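Local coordinates for GCN5-related N-acetyltransferase (Anabaena variabilis, PDB 2OZG), which binds coenzyme A and probably transfers the acetyl group of acetyl-CoA to an amine, perhaps that of an aminoglycoside, as a GNAT-family acetyltransferase, at residues A[154-167]-A[203-217]. Residues are numbered along the deposited sequence; the frame is centred on the assembly and turned at random.
Sequences LPLEPVVLKNNPIF and SYLIGDKDKPQGYII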
# COMPACT_ATOMS: atom_id res chain seq x y z
N LEU A 154 4.23 18.21 36.61
CA LEU A 154 5.66 18.12 36.92
C LEU A 154 6.47 18.54 35.72
O LEU A 154 6.03 18.35 34.58
CB LEU A 154 6.05 16.67 37.27
CG LEU A 154 5.24 16.03 38.39
CD1 LEU A 154 5.69 14.64 38.62
CD2 LEU A 154 5.36 16.84 39.67
N PRO A 155 7.62 19.19 35.97
CA PRO A 155 8.47 19.56 34.88
C PRO A 155 9.30 18.41 34.38
O PRO A 155 9.51 17.43 35.09
CB PRO A 155 9.43 20.58 35.51
CG PRO A 155 9.45 20.32 36.88
CD PRO A 155 8.10 19.75 37.24
N LEU A 156 9.80 18.57 33.18
CA LEU A 156 10.72 17.64 32.57
C LEU A 156 12.03 18.36 32.39
O LEU A 156 12.04 19.56 32.14
CB LEU A 156 10.21 17.11 31.24
CG LEU A 156 9.26 15.95 31.48
CD1 LEU A 156 7.87 16.46 31.55
CD2 LEU A 156 9.42 14.92 30.42
N GLU A 157 13.11 17.60 32.51
CA GLU A 157 14.46 18.10 32.46
C GLU A 157 15.35 17.15 31.66
O GLU A 157 15.37 15.99 31.97
CB GLU A 157 14.99 18.14 33.88
CG GLU A 157 16.34 18.80 33.98
CD GLU A 157 16.98 18.65 35.36
OE1 GLU A 157 16.31 18.13 36.29
OE2 GLU A 157 18.15 19.04 35.50
N PRO A 158 16.07 17.64 30.63
CA PRO A 158 16.97 16.75 29.93
C PRO A 158 18.18 16.46 30.79
O PRO A 158 18.69 17.35 31.43
CB PRO A 158 17.38 17.56 28.72
CG PRO A 158 17.30 19.03 29.22
CD PRO A 158 16.07 19.00 30.04
N VAL A 159 18.58 15.20 30.86
CA VAL A 159 19.69 14.76 31.66
C VAL A 159 20.47 13.75 30.85
O VAL A 159 19.98 13.22 29.86
CB VAL A 159 19.21 14.11 32.96
CG1 VAL A 159 18.44 15.14 33.81
CG2 VAL A 159 18.32 12.89 32.66
N VAL A 160 21.69 13.46 31.28
CA VAL A 160 22.49 12.46 30.60
C VAL A 160 22.13 11.10 31.19
O VAL A 160 22.02 10.97 32.42
CB VAL A 160 23.99 12.71 30.82
CG1 VAL A 160 24.81 11.60 30.15
CG2 VAL A 160 24.37 14.07 30.29
N LEU A 161 21.96 10.11 30.30
CA LEU A 161 21.65 8.75 30.72
C LEU A 161 22.86 7.98 31.23
O LEU A 161 22.80 7.43 32.34
CB LEU A 161 21.03 7.94 29.57
CG LEU A 161 20.76 6.44 29.80
CD1 LEU A 161 19.82 6.24 30.97
CD2 LEU A 161 20.20 5.71 28.51
N LYS A 162 23.92 7.96 30.44
CA LYS A 162 25.06 7.09 30.70
C LYS A 162 25.52 7.15 32.14
O LYS A 162 25.83 8.21 32.65
CB LYS A 162 26.24 7.35 29.76
CG LYS A 162 27.30 6.20 29.82
CD LYS A 162 28.50 6.40 28.88
N ASN A 163 25.51 5.97 32.76
CA ASN A 163 25.89 5.71 34.16
C ASN A 163 25.21 6.62 35.20
O ASN A 163 25.73 6.77 36.31
CB ASN A 163 27.42 5.78 34.26
CG ASN A 163 28.11 4.77 33.35
OD1 ASN A 163 27.65 3.63 33.19
ND2 ASN A 163 29.21 5.18 32.74
N ASN A 164 24.06 7.20 34.85
CA ASN A 164 23.38 8.12 35.74
C ASN A 164 22.55 7.31 36.70
O ASN A 164 21.59 6.64 36.29
CB ASN A 164 22.51 9.09 34.96
CG ASN A 164 21.90 10.17 35.83
OD1 ASN A 164 21.86 10.05 37.04
ND2 ASN A 164 21.44 11.25 35.20
N PRO A 165 22.88 7.38 38.01
CA PRO A 165 22.19 6.49 38.92
C PRO A 165 20.73 6.84 39.12
O PRO A 165 19.99 6.01 39.62
CB PRO A 165 22.96 6.66 40.25
CG PRO A 165 24.17 7.45 39.91
CD PRO A 165 23.81 8.26 38.73
N ILE A 166 20.32 8.04 38.76
CA ILE A 166 18.95 8.39 38.98
C ILE A 166 18.06 7.42 38.22
O ILE A 166 17.06 6.98 38.74
CB ILE A 166 18.64 9.83 38.58
CG1 ILE A 166 19.48 10.82 39.36
CG2 ILE A 166 17.18 10.12 38.87
CD1 ILE A 166 19.40 10.65 40.88
N PHE A 167 18.45 7.08 36.99
CA PHE A 167 17.71 6.17 36.14
C PHE A 167 17.63 4.79 36.74
O PHE A 167 16.55 4.19 36.74
CB PHE A 167 18.32 6.09 34.73
CG PHE A 167 18.05 7.32 33.90
CD1 PHE A 167 16.90 7.42 33.13
CD2 PHE A 167 18.93 8.40 33.92
CE1 PHE A 167 16.65 8.53 32.38
CE2 PHE A 167 18.66 9.52 33.16
CZ PHE A 167 17.53 9.60 32.42
N SER A 203 16.89 11.86 26.75
CA SER A 203 16.59 11.34 28.09
C SER A 203 16.14 12.51 28.97
O SER A 203 16.82 13.55 29.04
CB SER A 203 17.87 10.81 28.70
OG SER A 203 18.33 9.70 28.02
N TYR A 204 15.00 12.36 29.63
CA TYR A 204 14.45 13.39 30.48
C TYR A 204 14.03 12.73 31.77
O TYR A 204 13.55 11.60 31.74
CB TYR A 204 13.17 13.97 29.81
CG TYR A 204 13.47 14.91 28.67
CD1 TYR A 204 13.85 14.42 27.42
CD2 TYR A 204 13.32 16.28 28.81
CE1 TYR A 204 14.11 15.26 26.40
CE2 TYR A 204 13.60 17.15 27.77
CZ TYR A 204 14.02 16.64 26.59
OH TYR A 204 14.25 17.51 25.56
N LEU A 205 14.15 13.45 32.86
CA LEU A 205 13.60 13.08 34.16
C LEU A 205 12.29 13.84 34.25
O LEU A 205 12.18 14.98 33.76
CB LEU A 205 14.46 13.53 35.33
CG LEU A 205 15.84 12.89 35.45
CD1 LEU A 205 16.63 13.46 36.68
CD2 LEU A 205 15.83 11.33 35.46
N ILE A 206 11.30 13.19 34.87
CA ILE A 206 10.00 13.78 35.15
C ILE A 206 9.96 14.03 36.64
O ILE A 206 10.13 13.11 37.43
CB ILE A 206 8.84 12.81 34.82
CG1 ILE A 206 8.88 12.43 33.36
CG2 ILE A 206 7.50 13.48 35.11
CD1 ILE A 206 8.00 11.28 32.96
N GLY A 207 9.75 15.28 37.02
CA GLY A 207 9.59 15.65 38.41
C GLY A 207 10.19 16.97 38.74
O GLY A 207 10.91 17.58 37.92
N ASP A 208 9.82 17.48 39.93
CA ASP A 208 10.44 18.71 40.42
C ASP A 208 11.90 18.33 40.68
O ASP A 208 12.24 17.13 40.75
CB ASP A 208 9.79 19.27 41.69
CG ASP A 208 8.37 19.75 41.47
OD1 ASP A 208 8.11 20.43 40.46
OD2 ASP A 208 7.51 19.44 42.32
N LYS A 209 12.73 19.37 40.78
CA LYS A 209 14.17 19.23 41.00
C LYS A 209 14.43 18.38 42.23
O LYS A 209 13.83 18.64 43.28
CB LYS A 209 14.85 20.61 41.19
N ASP A 210 15.30 17.39 42.08
CA ASP A 210 15.71 16.52 43.20
C ASP A 210 14.56 15.67 43.78
O ASP A 210 14.71 15.11 44.86
CB ASP A 210 16.34 17.36 44.34
CG ASP A 210 17.41 18.35 43.86
OD1 ASP A 210 18.19 18.02 42.93
OD2 ASP A 210 17.46 19.46 44.45
N LYS A 211 13.43 15.61 43.08
CA LYS A 211 12.30 14.77 43.51
C LYS A 211 11.78 14.06 42.25
O LYS A 211 10.61 14.18 41.88
CB LYS A 211 11.22 15.62 44.17
N PRO A 212 12.66 13.29 41.60
CA PRO A 212 12.24 12.64 40.37
C PRO A 212 11.15 11.63 40.59
O PRO A 212 11.22 10.86 41.54
CB PRO A 212 13.52 11.96 39.87
CG PRO A 212 14.48 12.02 40.93
CD PRO A 212 14.06 12.99 41.94
N GLN A 213 10.16 11.62 39.69
CA GLN A 213 9.05 10.71 39.75
C GLN A 213 8.93 9.80 38.52
O GLN A 213 8.07 8.95 38.46
CB GLN A 213 7.78 11.49 39.98
CG GLN A 213 7.79 12.23 41.33
CD GLN A 213 6.44 12.78 41.70
OE1 GLN A 213 5.43 12.06 41.67
NE2 GLN A 213 6.41 14.07 42.08
N GLY A 214 9.82 9.96 37.57
CA GLY A 214 9.79 9.14 36.40
C GLY A 214 10.77 9.66 35.38
O GLY A 214 11.48 10.63 35.64
N TYR A 215 10.79 9.01 34.22
CA TYR A 215 11.70 9.42 33.17
C TYR A 215 11.23 8.92 31.80
O TYR A 215 10.28 8.09 31.70
CB TYR A 215 13.14 8.99 33.53
CG TYR A 215 13.42 7.48 33.48
CD1 TYR A 215 13.52 6.83 32.27
CD2 TYR A 215 13.68 6.74 34.63
CE1 TYR A 215 13.78 5.43 32.20
CE2 TYR A 215 13.99 5.39 34.57
CZ TYR A 215 14.03 4.73 33.36
OH TYR A 215 14.37 3.38 33.35
N ILE A 216 11.80 9.51 30.75
CA ILE A 216 11.53 9.06 29.37
C ILE A 216 12.83 9.09 28.60
O ILE A 216 13.59 10.08 28.66
CB ILE A 216 10.51 9.97 28.62
CG1 ILE A 216 9.34 10.33 29.51
CG2 ILE A 216 10.07 9.31 27.34
CD1 ILE A 216 8.30 11.29 28.86
N ILE A 217 13.08 7.99 27.87
CA ILE A 217 14.23 7.83 26.99
C ILE A 217 13.71 7.52 25.59
O ILE A 217 12.93 6.57 25.43
CB ILE A 217 15.14 6.69 27.42
CG1 ILE A 217 15.60 6.89 28.85
CG2 ILE A 217 16.35 6.64 26.44
CD1 ILE A 217 16.32 5.69 29.44
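Phe167, in the first turn of helix 165-177, lies against the strands 203-206 and 211-217 of a beta hairpin in the second GNAT-like region, while the chain before that helix adds the short antiparallel strand 156-158 alongside 203-206. The edge of Phe167 meets the face of Tyr215 in a T-shaped stack, planes at 63°, with CD1 over the centre of the tyrosine ring. Leu205 CD2 sits over one face of the phenylalanine ring as a CH-pi contact, 4.2 Å from its centroid, and Leu161 CD1 lies over the opposite face. The flat ring is thus held between two branched leucines. With CG anti to the carbonyl carbon (chi1 -65°), the Leu205 fork opens toward the helix: CD1 lies against Val159 CG1, and both methyls reach Ile166 CG2, CD2 at 3.9 Å.

Across the sheet, Leu156 lies alongside Ile206, pointing the same way, and CD2 also reaches Tyr204 CB; helix 239-250 covers this side through Phe248. Pro158 CB packs over the Tyr204 face. On strand 156-158, at the sheet edge within this chain, Pro158 fits a non-hydrogen-bonded position opposite Tyr204, where its N, lacking a hydrogen, faces away from 203-206. The phenol OH reaches Gln29 and Glu90 of the second subunit, so the same tyrosine joins sheet and subunit interface.

Between these two apolar faces, backbone hydrogen bonds join the strands: Glu157 and Leu205 bond reciprocally, and Val159 N donates to Ser203 O at 3.0 Å. Asn164 caps the helix, its OD1 accepting from Ile166 N while ND2 donates to Val160 O. Gly207 suits the corner, since its positive phi (144°) would jam a side chain against the preceding carbonyl. There Gly207 N donates almost straight to Pro155 O, 2.9 Å away.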